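Local coordinates for protein exopolygalacturonase (Yersinia enterocolitica, PDB 2UVF) that probably hydrolyses polygalacturonic acid of pectin from chain ends, as a family 28 exopolygalacturonase whose beta-helix cleft holds digalacturonic acid, at residues L370-Y375 with N396-G401; D402-F407 with N429-G434; R350-H355 with Y375-G380. One frame throughout, in Å; residues are numbered along the deposited sequence.

Contact 1: residues L370-Y375 with N396-G401. With NI (nickel (II) ion), chain K; SO4 (sulfate ion), chain G.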
loop_
_atom_site.group_PDB
_atom_site.type_symbol
_atom_site.label_atom_id
_atom_site.label_comp_id
_atom_site.label_asym_id
_atom_site.label_seq_id
_atom_site.Cartn_x
_atom_site.Cartn_y
_atom_site.Cartn_z
ATOM N N LEU A 370 5.716 -7.539 -2.766
ATOM C CA LEU A 370 5.029 -8.261 -1.702
ATOM C C LEU A 370 3.739 -8.841 -2.270
ATOM O O LEU A 370 3.182 -8.328 -3.243
ATOM C CB LEU A 370 4.747 -7.350 -0.497
ATOM C CG LEU A 370 5.841 -6.400 0.031
ATOM C CD1 LEU A 370 5.287 -5.529 1.203
ATOM C CD2 LEU A 370 7.071 -7.127 0.486
ATOM N N ILE A 371 3.285 -9.934 -1.680
ATOM C CA ILE A 371 2.042 -10.560 -2.084
ATOM C C ILE A 371 1.119 -10.523 -0.855
ATOM O O ILE A 371 1.419 -11.146 0.148
ATOM C CB ILE A 371 2.330 -12.005 -2.642
ATOM C CG1 ILE A 371 3.236 -11.916 -3.899
ATOM C CG2 ILE A 371 1.051 -12.761 -2.938
ATOM C CD1 ILE A 371 4.095 -13.140 -4.130
ATOM N N HIS A 372 0.034 -9.741 -0.924
ATOM C CA HIS A 372 -0.912 -9.608 0.192
ATOM C C HIS A 372 -2.116 -10.465 -0.119
ATOM O O HIS A 372 -2.782 -10.237 -1.103
ATOM C CB HIS A 372 -1.354 -8.128 0.398
ATOM C CG HIS A 372 -0.226 -7.156 0.286
ATOM N ND1 HIS A 372 0.457 -6.680 1.385
ATOM C CD2 HIS A 372 0.393 -6.633 -0.797
ATOM C CE1 HIS A 372 1.439 -5.889 0.981
ATOM N NE2 HIS A 372 1.421 -5.841 -0.339
ATOM N N GLN A 373 -2.373 -11.458 0.719
ATOM C CA GLN A 373 -3.497 -12.345 0.543
ATOM C C GLN A 373 -4.267 -12.404 1.874
ATOM O O GLN A 373 -4.088 -13.325 2.693
ATOM C CB GLN A 373 -3.007 -13.738 0.103
ATOM C CG GLN A 373 -2.128 -13.795 -1.179
ATOM C CD GLN A 373 -1.596 -15.209 -1.432
ATOM O OE1 GLN A 373 -1.362 -15.973 -0.489
ATOM N NE2 GLN A 373 -1.422 -15.564 -2.691
ATOM N N THR A 374 -5.124 -11.406 2.082
ATOM C CA THR A 374 -5.762 -11.191 3.377
ATOM C C THR A 374 -7.249 -10.907 3.225
ATOM O O THR A 374 -7.864 -10.393 4.141
ATOM C CB THR A 374 -5.098 -10.040 4.179
ATOM O OG1 THR A 374 -5.362 -8.780 3.550
ATOM C CG2 THR A 374 -3.583 -10.221 4.266
ATOM N N TYR A 375 -7.820 -11.236 2.065
ATOM C CA TYR A 375 -9.249 -11.114 1.845
ATOM C C TYR A 375 -9.877 -12.259 2.602
ATOM O O TYR A 375 -9.396 -13.389 2.462
ATOM C CB TYR A 375 -9.586 -11.230 0.351
ATOM C CG TYR A 375 -11.052 -11.017 0.055
ATOM C CD1 TYR A 375 -11.564 -9.733 -0.075
ATOM C CD2 TYR A 375 -11.932 -12.092 -0.078
ATOM C CE1 TYR A 375 -12.896 -9.517 -0.315
ATOM C CE2 TYR A 375 -13.262 -11.877 -0.353
ATOM C CZ TYR A 375 -13.731 -10.577 -0.475
ATOM O OH TYR A 375 -15.066 -10.328 -0.727
ATOM N N ASN A 396 3.844 -5.015 -6.285
ATOM C CA ASN A 396 3.020 -5.675 -5.268
ATOM C C ASN A 396 1.809 -6.336 -5.895
ATOM O O ASN A 396 1.278 -5.849 -6.870
ATOM C CB ASN A 396 2.564 -4.661 -4.199
ATOM C CG ASN A 396 3.581 -4.448 -3.073
ATOM O OD1 ASN A 396 3.209 -4.364 -1.899
ATOM N ND2 ASN A 396 4.851 -4.355 -3.417
ATOM N N PHE A 397 1.391 -7.469 -5.351
ATOM C CA PHE A 397 0.066 -8.019 -5.619
ATOM C C PHE A 397 -0.812 -7.720 -4.386
ATOM O O PHE A 397 -0.406 -8.008 -3.276
ATOM C CB PHE A 397 0.159 -9.533 -5.885
ATOM C CG PHE A 397 -1.185 -10.240 -6.017
ATOM C CD1 PHE A 397 -1.771 -10.448 -7.267
ATOM C CD2 PHE A 397 -1.836 -10.745 -4.890
ATOM C CE1 PHE A 397 -2.981 -11.108 -7.382
ATOM C CE2 PHE A 397 -3.052 -11.405 -5.001
ATOM C CZ PHE A 397 -3.622 -11.586 -6.245
ATOM N N PHE A 398 -1.991 -7.133 -4.590
ATOM C CA PHE A 398 -2.913 -6.801 -3.467
ATOM C C PHE A 398 -4.232 -7.551 -3.619
ATOM O O PHE A 398 -4.904 -7.412 -4.627
ATOM C CB PHE A 398 -3.208 -5.297 -3.358
ATOM C CG PHE A 398 -2.048 -4.468 -2.901
ATOM C CD1 PHE A 398 -1.827 -4.232 -1.541
ATOM C CD2 PHE A 398 -1.181 -3.894 -3.826
ATOM C CE1 PHE A 398 -0.735 -3.451 -1.118
ATOM C CE2 PHE A 398 -0.117 -3.115 -3.417
ATOM C CZ PHE A 398 0.110 -2.896 -2.063
ATOM N N ASP A 399 -4.572 -8.354 -2.606
ATOM C CA ASP A 399 -5.907 -8.951 -2.429
ATOM C C ASP A 399 -6.157 -8.896 -0.901
ATOM O O ASP A 399 -5.680 -9.751 -0.136
ATOM C CB ASP A 399 -5.930 -10.397 -2.976
ATOM C CG ASP A 399 -7.321 -10.927 -3.178
ATOM O OD1 ASP A 399 -8.032 -10.392 -4.052
ATOM O OD2 ASP A 399 -7.706 -11.907 -2.481
ATOM N N THR A 400 -6.860 -7.860 -0.458
ATOM C CA THR A 400 -6.801 -7.452 0.943
ATOM C C THR A 400 -8.198 -7.402 1.560
ATOM O O THR A 400 -9.189 -7.295 0.857
ATOM C CB THR A 400 -6.075 -6.077 1.082
ATOM O OG1 THR A 400 -6.763 -5.094 0.307
ATOM C CG2 THR A 400 -4.628 -6.146 0.593
ATOM N N GLY A 401 -8.255 -7.487 2.886
ATOM C CA GLY A 401 -9.504 -7.421 3.616
ATOM C C GLY A 401 -10.034 -6.010 3.707
ATOM O O GLY A 401 -11.232 -5.827 3.895
HETATM NI NI NI K . -12.973 -6.245 2.831
HETATM S S SO4 G . -0.202 -14.479 -6.320
HETATM O O1 SO4 G . 1.259 -14.370 -6.277
HETATM O O2 SO4 G . -0.562 -15.555 -7.241
HETATM O O3 SO4 G . -0.790 -14.761 -5.011
HETATM O O4 SO4 G . -0.736 -13.207 -6.780
HETATM O O HOH W 1 -6.654 -13.220 -0.317
HETATM O O HOH W 2 -11.730 -6.720 0.815
HETATM O O HOH W 3 -14.925 -6.746 1.938
HETATM O O HOH W 4 -14.191 -5.971 5.001
#

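Contact 2: residues D402-F407 with N429-G434. With ADA (alpha-D-galactopyranuronic acid), chain C; ADA (alpha-D-galactopyranuronic acid), chain B.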
loop_
_atom_site.group_PDB
_atom_site.type_symbol
_atom_site.label_atom_id
_atom_site.label_comp_id
_atom_site.label_asym_id
_atom_site.label_seq_id
_atom_site.Cartn_x
_atom_site.Cartn_y
_atom_site.Cartn_z
ATOM N N ASP A 402 -9.149 -5.024 3.565
ATOM C CA ASP A 402 -9.532 -3.606 3.620
ATOM C C ASP A 402 -8.832 -2.816 2.517
ATOM O O ASP A 402 -8.627 -3.341 1.405
ATOM C CB ASP A 402 -9.216 -3.020 5.008
ATOM C CG ASP A 402 -10.193 -1.935 5.412
ATOM O OD1 ASP A 402 -10.026 -0.793 4.945
ATOM O OD2 ASP A 402 -11.135 -2.225 6.183
ATOM N N ASP A 403 -8.470 -1.559 2.796
ATOM C CA ASP A 403 -7.846 -0.704 1.780
ATOM C C ASP A 403 -6.564 -1.402 1.361
ATOM O O ASP A 403 -5.938 -2.060 2.184
ATOM C CB ASP A 403 -7.489 0.686 2.332
ATOM C CG ASP A 403 -8.711 1.497 2.764
ATOM O OD1 ASP A 403 -9.821 1.267 2.203
ATOM O OD2 ASP A 403 -8.556 2.395 3.639
ATOM N N CYS A 404 -6.180 -1.267 0.095
ATOM C CA CYS A 404 -4.933 -1.840 -0.377
ATOM C C CYS A 404 -3.744 -1.019 0.096
ATOM O O CYS A 404 -2.875 -1.543 0.774
ATOM C CB CYS A 404 -4.946 -1.997 -1.905
ATOM S SG CYS A 404 -6.331 -2.999 -2.562
ATOM N N ILE A 405 -3.676 0.245 -0.311
ATOM C CA ILE A 405 -2.682 1.169 0.205
ATOM C C ILE A 405 -3.442 2.327 0.844
ATOM O O ILE A 405 -4.292 2.963 0.209
ATOM C CB ILE A 405 -1.668 1.671 -0.873
ATOM C CG1 ILE A 405 -0.936 0.491 -1.519
ATOM C CG2 ILE A 405 -0.658 2.683 -0.271
ATOM C CD1 ILE A 405 -0.276 0.848 -2.848
ATOM N N ASN A 406 -3.166 2.546 2.128
ATOM C CA ASN A 406 -3.822 3.604 2.866
ATOM C C ASN A 406 -2.807 4.640 3.322
ATOM O O ASN A 406 -1.697 4.289 3.714
ATOM C CB ASN A 406 -4.536 3.016 4.086
ATOM C CG ASN A 406 -5.288 4.064 4.866
ATOM O OD1 ASN A 406 -4.768 4.648 5.812
ATOM N ND2 ASN A 406 -6.508 4.324 4.458
ATOM N N PHE A 407 -3.189 5.911 3.269
ATOM C CA PHE A 407 -2.340 6.997 3.814
ATOM C C PHE A 407 -3.044 7.693 4.946
ATOM O O PHE A 407 -4.195 8.071 4.820
ATOM C CB PHE A 407 -1.951 8.004 2.739
ATOM C CG PHE A 407 -1.170 7.400 1.623
ATOM C CD1 PHE A 407 0.192 7.174 1.760
ATOM C CD2 PHE A 407 -1.806 7.042 0.427
ATOM C CE1 PHE A 407 0.910 6.606 0.722
ATOM C CE2 PHE A 407 -1.090 6.477 -0.610
ATOM C CZ PHE A 407 0.272 6.244 -0.461
ATOM N N ASN A 429 1.917 -1.987 -9.762
ATOM C CA ASN A 429 1.218 -2.887 -8.826
ATOM C C ASN A 429 0.029 -3.449 -9.497
ATOM O O ASN A 429 -0.535 -2.827 -10.430
ATOM C CB ASN A 429 0.774 -2.149 -7.548
ATOM C CG ASN A 429 1.935 -1.551 -6.814
ATOM O OD1 ASN A 429 2.715 -2.275 -6.251
ATOM N ND2 ASN A 429 2.079 -0.216 -6.853
ATOM N N TYR A 430 -0.346 -4.641 -9.036
ATOM C CA TYR A 430 -1.636 -5.228 -9.409
ATOM C C TYR A 430 -2.585 -5.252 -8.200
ATOM O O TYR A 430 -2.326 -5.930 -7.217
ATOM C CB TYR A 430 -1.416 -6.633 -9.936
ATOM C CG TYR A 430 -2.641 -7.305 -10.504
ATOM C CD1 TYR A 430 -3.030 -7.092 -11.816
ATOM C CD2 TYR A 430 -3.393 -8.191 -9.726
ATOM C CE1 TYR A 430 -4.158 -7.749 -12.337
ATOM C CE2 TYR A 430 -4.493 -8.825 -10.221
ATOM C CZ TYR A 430 -4.880 -8.614 -11.527
ATOM O OH TYR A 430 -5.991 -9.295 -12.024
ATOM N N PHE A 431 -3.675 -4.501 -8.273
ATOM C CA PHE A 431 -4.662 -4.492 -7.194
ATOM C C PHE A 431 -5.784 -5.434 -7.585
ATOM O O PHE A 431 -6.349 -5.279 -8.667
ATOM C CB PHE A 431 -5.210 -3.076 -6.947
ATOM C CG PHE A 431 -4.147 -2.065 -6.640
ATOM C CD1 PHE A 431 -3.814 -1.765 -5.326
ATOM C CD2 PHE A 431 -3.480 -1.400 -7.671
ATOM C CE1 PHE A 431 -2.815 -0.827 -5.031
ATOM C CE2 PHE A 431 -2.487 -0.458 -7.396
ATOM C CZ PHE A 431 -2.151 -0.164 -6.070
ATOM N N ARG A 432 -6.044 -6.448 -6.770
ATOM C CA ARG A 432 -7.213 -7.280 -6.960
ATOM C C ARG A 432 -8.294 -6.756 -6.011
ATOM O O ARG A 432 -8.635 -5.601 -6.081
ATOM C CB ARG A 432 -6.900 -8.772 -6.769
ATOM C CG ARG A 432 -7.880 -9.710 -7.477
ATOM C CD ARG A 432 -7.424 -11.163 -7.393
ATOM N NE ARG A 432 -8.458 -12.091 -7.827
ATOM C CZ ARG A 432 -9.500 -12.467 -7.087
ATOM N NH1 ARG A 432 -10.394 -13.319 -7.589
ATOM N NH2 ARG A 432 -9.667 -11.980 -5.852
ATOM N N MET A 433 -8.815 -7.582 -5.118
ATOM C CA MET A 433 -9.848 -7.101 -4.188
ATOM C C MET A 433 -9.281 -6.235 -3.079
ATOM O O MET A 433 -8.097 -6.332 -2.733
ATOM C CB MET A 433 -10.741 -8.247 -3.658
ATOM C CG MET A 433 -11.420 -8.958 -4.804
ATOM S SD MET A 433 -12.723 -10.089 -4.462
ATOM C CE MET A 433 -13.865 -9.075 -3.543
ATOM N N GLY A 434 -10.134 -5.358 -2.557
ATOM C CA GLY A 434 -9.754 -4.442 -1.485
ATOM C C GLY A 434 -10.679 -3.251 -1.539
ATOM O O GLY A 434 -11.388 -3.080 -2.511
HETATM C C1 ADA C . -10.529 1.166 7.283
HETATM C C2 ADA C . -9.364 0.864 8.248
HETATM C C3 ADA C . -9.839 1.276 9.660
HETATM C C4 ADA C . -9.838 2.814 9.670
HETATM C C5 ADA C . -10.893 3.253 8.637
HETATM C C6 ADA C . -10.934 4.793 8.504
HETATM O O1 ADA C . -11.780 0.521 7.663
HETATM O O2 ADA C . -8.925 -0.474 8.182
HETATM O O3 ADA C . -9.064 0.679 10.729
HETATM O O4 ADA C . -8.550 3.264 9.180
HETATM O O5 ADA C . -10.674 2.620 7.302
HETATM O O6B ADA C . -10.114 5.339 7.722
HETATM O O6A ADA C . -11.790 5.419 9.180
HETATM C C1 ADA B . -7.971 4.392 9.879
HETATM C C2 ADA B . -6.710 4.795 9.088
HETATM C C3 ADA B . -5.740 3.597 9.118
HETATM C C4 ADA B . -5.382 3.231 10.592
HETATM C C5 ADA B . -6.675 2.909 11.374
HETATM C C6 ADA B . -6.557 2.546 12.880
HETATM O O2 ADA B . -7.038 5.193 7.743
HETATM O O3 ADA B . -4.578 3.866 8.338
HETATM O O4 ADA B . -4.660 4.287 11.234
HETATM O O5 ADA B . -7.645 3.993 11.250
HETATM O O6B ADA B . -7.335 3.144 13.656
HETATM O O6A ADA B . -5.720 1.682 13.238
#

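Contact 3: residues R350-H355 with Y375-G380. With NI (nickel (II) ion), chain K; ADA (alpha-D-galactopyranuronic acid), chain C; ADA (alpha-D-galactopyranuronic acid), chain B; SO4 (sulfate ion), chain I.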
loop_
_atom_site.group_PDB
_atom_site.type_symbol
_atom_site.label_atom_id
_atom_site.label_comp_id
_atom_site.label_asym_id
_atom_site.label_seq_id
_atom_site.Cartn_x
_atom_site.Cartn_y
_atom_site.Cartn_z
ATOM N N ARG A 350 -0.388 -13.128 4.973
ATOM C CA ARG A 350 -1.661 -13.801 5.115
ATOM C C ARG A 350 -2.290 -13.517 6.459
ATOM O O ARG A 350 -1.582 -13.272 7.403
ATOM C CB ARG A 350 -1.454 -15.294 4.940
ATOM C CG ARG A 350 -1.189 -15.643 3.484
ATOM C CD ARG A 350 -1.037 -17.099 3.265
ATOM N NE ARG A 350 -0.925 -17.329 1.840
ATOM C CZ ARG A 350 -0.586 -18.480 1.289
ATOM N NH1 ARG A 350 -0.333 -19.534 2.051
ATOM N NH2 ARG A 350 -0.529 -18.567 -0.031
ATOM N N ASN A 351 -3.621 -13.503 6.515
ATOM C CA ASN A 351 -4.363 -13.686 7.767
ATOM C C ASN A 351 -3.982 -12.768 8.969
ATOM O O ASN A 351 -3.668 -13.283 10.048
ATOM C CB ASN A 351 -4.224 -15.160 8.189
ATOM C CG ASN A 351 -5.388 -15.654 9.033
ATOM O OD1 ASN A 351 -5.429 -16.822 9.413
ATOM N ND2 ASN A 351 -6.345 -14.790 9.301
ATOM N N PRO A 352 -4.044 -11.421 8.808
ATOM C CA PRO A 352 -3.668 -10.588 9.938
ATOM C C PRO A 352 -4.820 -10.573 10.932
ATOM O O PRO A 352 -5.980 -10.653 10.520
ATOM C CB PRO A 352 -3.496 -9.208 9.298
ATOM C CG PRO A 352 -4.539 -9.184 8.209
ATOM C CD PRO A 352 -4.512 -10.606 7.663
ATOM N N ALA A 353 -4.522 -10.480 12.226
ATOM C CA ALA A 353 -5.582 -10.329 13.227
ATOM C C ALA A 353 -6.250 -8.946 13.161
ATOM O O ALA A 353 -7.427 -8.815 13.448
ATOM C CB ALA A 353 -5.045 -10.638 14.646
ATOM N N PHE A 354 -5.511 -7.928 12.739
ATOM C CA PHE A 354 -6.049 -6.571 12.584
ATOM C C PHE A 354 -5.562 -6.056 11.208
ATOM O O PHE A 354 -6.057 -6.549 10.162
ATOM C CB PHE A 354 -5.628 -5.726 13.791
ATOM C CG PHE A 354 -6.265 -4.347 13.882
ATOM C CD1 PHE A 354 -7.580 -4.121 13.544
ATOM C CD2 PHE A 354 -5.512 -3.276 14.347
ATOM C CE1 PHE A 354 -8.153 -2.836 13.659
ATOM C CE2 PHE A 354 -6.075 -1.983 14.460
ATOM C CZ PHE A 354 -7.395 -1.768 14.113
ATOM N N HIS A 355 -4.572 -5.160 11.188
ATOM C CA HIS A 355 -4.037 -4.583 9.945
ATOM C C HIS A 355 -2.906 -5.448 9.405
ATOM O O HIS A 355 -2.389 -6.307 10.110
ATOM C CB HIS A 355 -3.464 -3.157 10.148
ATOM C CG HIS A 355 -4.433 -2.140 10.687
ATOM N ND1 HIS A 355 -5.746 -2.046 10.274
ATOM C CD2 HIS A 355 -4.248 -1.122 11.558
ATOM C CE1 HIS A 355 -6.335 -1.038 10.888
ATOM N NE2 HIS A 355 -5.443 -0.453 11.665
ATOM N N TYR A 375 -7.820 -11.236 2.065
ATOM C CA TYR A 375 -9.249 -11.114 1.845
ATOM C C TYR A 375 -9.877 -12.259 2.602
ATOM O O TYR A 375 -9.396 -13.389 2.462
ATOM C CB TYR A 375 -9.586 -11.230 0.351
ATOM C CG TYR A 375 -11.052 -11.017 0.055
ATOM C CD1 TYR A 375 -11.564 -9.733 -0.075
ATOM C CD2 TYR A 375 -11.932 -12.092 -0.078
ATOM C CE1 TYR A 375 -12.896 -9.517 -0.315
ATOM C CE2 TYR A 375 -13.262 -11.877 -0.353
ATOM C CZ TYR A 375 -13.731 -10.577 -0.475
ATOM O OH TYR A 375 -15.066 -10.328 -0.727
ATOM N N ASP A 376 -10.906 -12.014 3.416
ATOM C CA ASP A 376 -11.483 -10.687 3.674
ATOM C C ASP A 376 -11.376 -10.362 5.181
ATOM O O ASP A 376 -12.382 -10.134 5.844
ATOM C CB ASP A 376 -12.953 -10.675 3.236
ATOM C CG ASP A 376 -13.509 -9.287 3.100
ATOM O OD1 ASP A 376 -14.739 -9.154 2.911
ATOM O OD2 ASP A 376 -12.724 -8.315 3.179
ATOM N N ALA A 377 -10.152 -10.364 5.698
ATOM C CA ALA A 377 -9.879 -10.087 7.103
ATOM C C ALA A 377 -10.282 -8.650 7.482
ATOM O O ALA A 377 -9.769 -7.683 6.899
ATOM C CB ALA A 377 -8.423 -10.356 7.410
ATOM N N ASN A 378 -11.231 -8.524 8.414
ATOM C CA ASN A 378 -11.757 -7.205 8.833
ATOM C C ASN A 378 -10.640 -6.269 9.286
ATOM O O ASN A 378 -9.860 -6.607 10.187
ATOM C CB ASN A 378 -12.817 -7.347 9.928
ATOM C CG ASN A 378 -13.753 -6.124 10.028
ATOM O OD1 ASN A 378 -13.955 -5.374 9.068
ATOM N ND2 ASN A 378 -14.333 -5.934 11.199
ATOM N N ASN A 379 -10.574 -5.112 8.625
ATOM C CA ASN A 379 -9.527 -4.090 8.791
ATOM C C ASN A 379 -8.146 -4.524 8.330
ATOM O O ASN A 379 -7.138 -3.881 8.668
ATOM C CB ASN A 379 -9.474 -3.577 10.234
ATOM C CG ASN A 379 -10.833 -3.182 10.741
ATOM O OD1 ASN A 379 -11.307 -3.750 11.716
ATOM N ND2 ASN A 379 -11.503 -2.246 10.040
ATOM N N GLY A 380 -8.093 -5.595 7.551
ATOM C CA GLY A 380 -6.813 -6.103 7.089
ATOM C C GLY A 380 -6.363 -5.376 5.846
ATOM O O GLY A 380 -6.414 -5.948 4.729
HETATM NI NI NI K . -12.973 -6.245 2.831
HETATM C C1 ADA C . -10.529 1.166 7.283
HETATM C C2 ADA C . -9.364 0.864 8.248
HETATM C C3 ADA C . -9.839 1.276 9.660
HETATM C C4 ADA C . -9.838 2.814 9.670
HETATM C C5 ADA C . -10.893 3.253 8.637
HETATM C C6 ADA C . -10.934 4.793 8.504
HETATM O O1 ADA C . -11.780 0.521 7.663
HETATM O O2 ADA C . -8.925 -0.474 8.182
HETATM O O3 ADA C . -9.064 0.679 10.729
HETATM O O4 ADA C . -8.550 3.264 9.180
HETATM O O5 ADA C . -10.674 2.620 7.302
HETATM O O6B ADA C . -10.114 5.339 7.722
HETATM O O6A ADA C . -11.790 5.419 9.180
HETATM C C1 ADA B . -7.971 4.392 9.879
HETATM C C2 ADA B . -6.710 4.795 9.088
HETATM C C3 ADA B . -5.740 3.597 9.118
HETATM C C4 ADA B . -5.382 3.231 10.592
HETATM C C5 ADA B . -6.675 2.909 11.374
HETATM C C6 ADA B . -6.557 2.546 12.880
HETATM O O2 ADA B . -7.038 5.193 7.743
HETATM O O3 ADA B . -4.578 3.866 8.338
HETATM O O4 ADA B . -4.660 4.287 11.234
HETATM O O5 ADA B . -7.645 3.993 11.250
HETATM O O6B ADA B . -7.335 3.144 13.656
HETATM O O6A ADA B . -5.720 1.682 13.238
HETATM S S SO4 I . -15.392 -1.906 9.441
HETATM O O1 SO4 I . -15.049 -2.742 8.291
HETATM O O2 SO4 I . -16.829 -1.653 9.404
HETATM O O3 SO4 I . -15.067 -2.601 10.685
HETATM O O4 SO4 I . -14.641 -0.649 9.377
HETATM O O HOH W 5 -8.005 -8.352 10.289
HETATM O O HOH W 3 -14.925 -6.746 1.938
HETATM O O HOH W 2 -11.730 -6.720 0.815
HETATM O O HOH W 4 -14.191 -5.971 5.001
#

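Contact 1: residues L370-Y375 with N396-G401
Backbone hydrogen bonds join strands 371-373 and 397-399, which run parallel at 9° with their axes 4.9 Å apart. Phe397 N gives to Leu370 O, His372 N to Phe397 O and Asp399 N to His372 O; just past the end of strand 371-373, Thr374 N donates to Asp399 O at 2.8 Å, nearly along the C=O axis. Aromatic packing lies on the face carrying His372 and Phe398: the two side chains point the same way, and their rings form an offset stack with centroids 4.3 Å apart and planes at 5°. Polar side chains add two bonds. His372 NE2 donates to Asn396 OD1 at 2.8 Å, almost straight (178°) and in the imidazole plane, but above the carbonyl plane of the amide, so stack and bond together fix the ring's rotation. Thr374 OG1 accepts from Gly401 N at 3.2 Å. On the other face Ile371 CG2 meets Phe397 CD2 at 4.0 Å, and a sulfate ion, probably from the crystallisation liquor, lies over the Phe397 ring. Gly401 O holds nickel at 2.1 Å together with Asp376. Such in-register parallel pairing of strands from successive coils is characteristic of the parallel beta-helix of family 28 hydrolases.

Contact 2: residues D402-F407 with N429-G434
Two successive coils of the parallel beta-helix meet in the interior at one edge of the Phe431 ring, which also packs against Phe398; the substrate cleft is on the far side of 402-407. Cys404 and Ile405 both direct CB toward 429-434. The backbone sets Cys404 CB at the ring edge, 3.6 Å from Phe431 CD1; chi1 of -57°, with SG anti to the carbonyl carbon, then leaves SG in an edge-on sulfur-aromatic contact, 5.3 Å from the Phe431 ring centroid. Ile405, its CG1 also anti to the carbonyl carbon, crosses Phe431 at about a right angle and sets CD1 in the ring plane, 3.7 Å from Phe431 CE1. Gly434 CA passes 3.3 Å from Asp402 O. Asp402 and Asp403 point away from this packing and probably correspond to the paired aspartates of family 28 active sites. Asp402 OD1 takes Asp403 N on its anti lone pair at 2.8 Å, which steadies the carboxylate. Asn406 has CG anti to its backbone N (chi1 -178°), so OD1 accepts from O3 of the chain B sugar at 2.7 Å; ND2 bonds weakly to Asp403 OD2. In the sugar of chain C, O1 donates to Asp402 OD2, and C1 lies 3.1 Å from Asp402 OD1.

Contact 3: residues R350-H355 with Y375-G380
Arg350 ends strand 348-350 and sends its guanidinium to Gln373, away from 375-380. Asn351 turns the chain with a positive phi (53°), and Pro352 then faces the opposing loop. The Pro352 ring packs against that loop through its outer carbons: CD lies 3.9 Å from Ala377 CB, and CG lies against Gly380 CA. Ala353 faces the other way. Phe354 extends with CG anti to its backbone N, placing CE1 3.7 Å from Asn379 CB, and its ring is steeply inclined to the Asn379 amide, whose OD1 is held by Arg330. One water sits 2.7 Å from Phe354 O and 2.5 Å from Asn378 O, between the two backbones. His355 supplies the hydrogen bond between the segments. Its ND1 donates to Asn379 O at 2.8 Å, nearly straight (169°), lying in both ring and carbonyl planes; NE2, the other ring nitrogen, donates to O6A, a carboxylate oxygen of the chain B sugar, at 2.7 Å and 174°. Phe354 CE2 lies over one face of the imidazole, toward its rim. With donors on both nitrogens, the imidazole is probably cationic, suited to gripping a galacturonate carboxylate. The acceptor Asn379 O is offered by a type II turn, Ala377 to Gly380, closed by Gly380 N to Ala377 O at 2.8 Å. Just before it, after a cis peptide bond, Asp376 OD2 binds nickel at 2.1 Å. Phe354, His355 and Asn379 thus line the digalacturonate pocket of this exo-acting enzyme. Both segments are turns of the beta-helix: 350-355 leads to strand 357-360, and the loop 375-380 connects strands 371-373 and 383-386; helix 307-317 touches Ala353, and strand 289-293 packs against Arg350 and Tyr375.

How the contacts relate
From the N terminus, contact 3 opens at 350-355 and contact 1 at 370-375; Tyr375 belongs to both. Contact 3 closes at 375-380, before contact 1 closes at 396-401, so the two cross, each spanning about one coil of the beta-helix. Contact 2 follows in series: 402-407 starts directly after contact 1 ends, and its loop closes at 429-434. Strand 397-399 lies between strands 371-373 and 430-431, and an Asp399-Arg432 salt bridge ties contact 1 to contact 2. Nickel spans contacts 1 and 3, while a probable hydrogen bond from Asp402 N to Gly380 O and the shared digalacturonate join contacts 2 and 3.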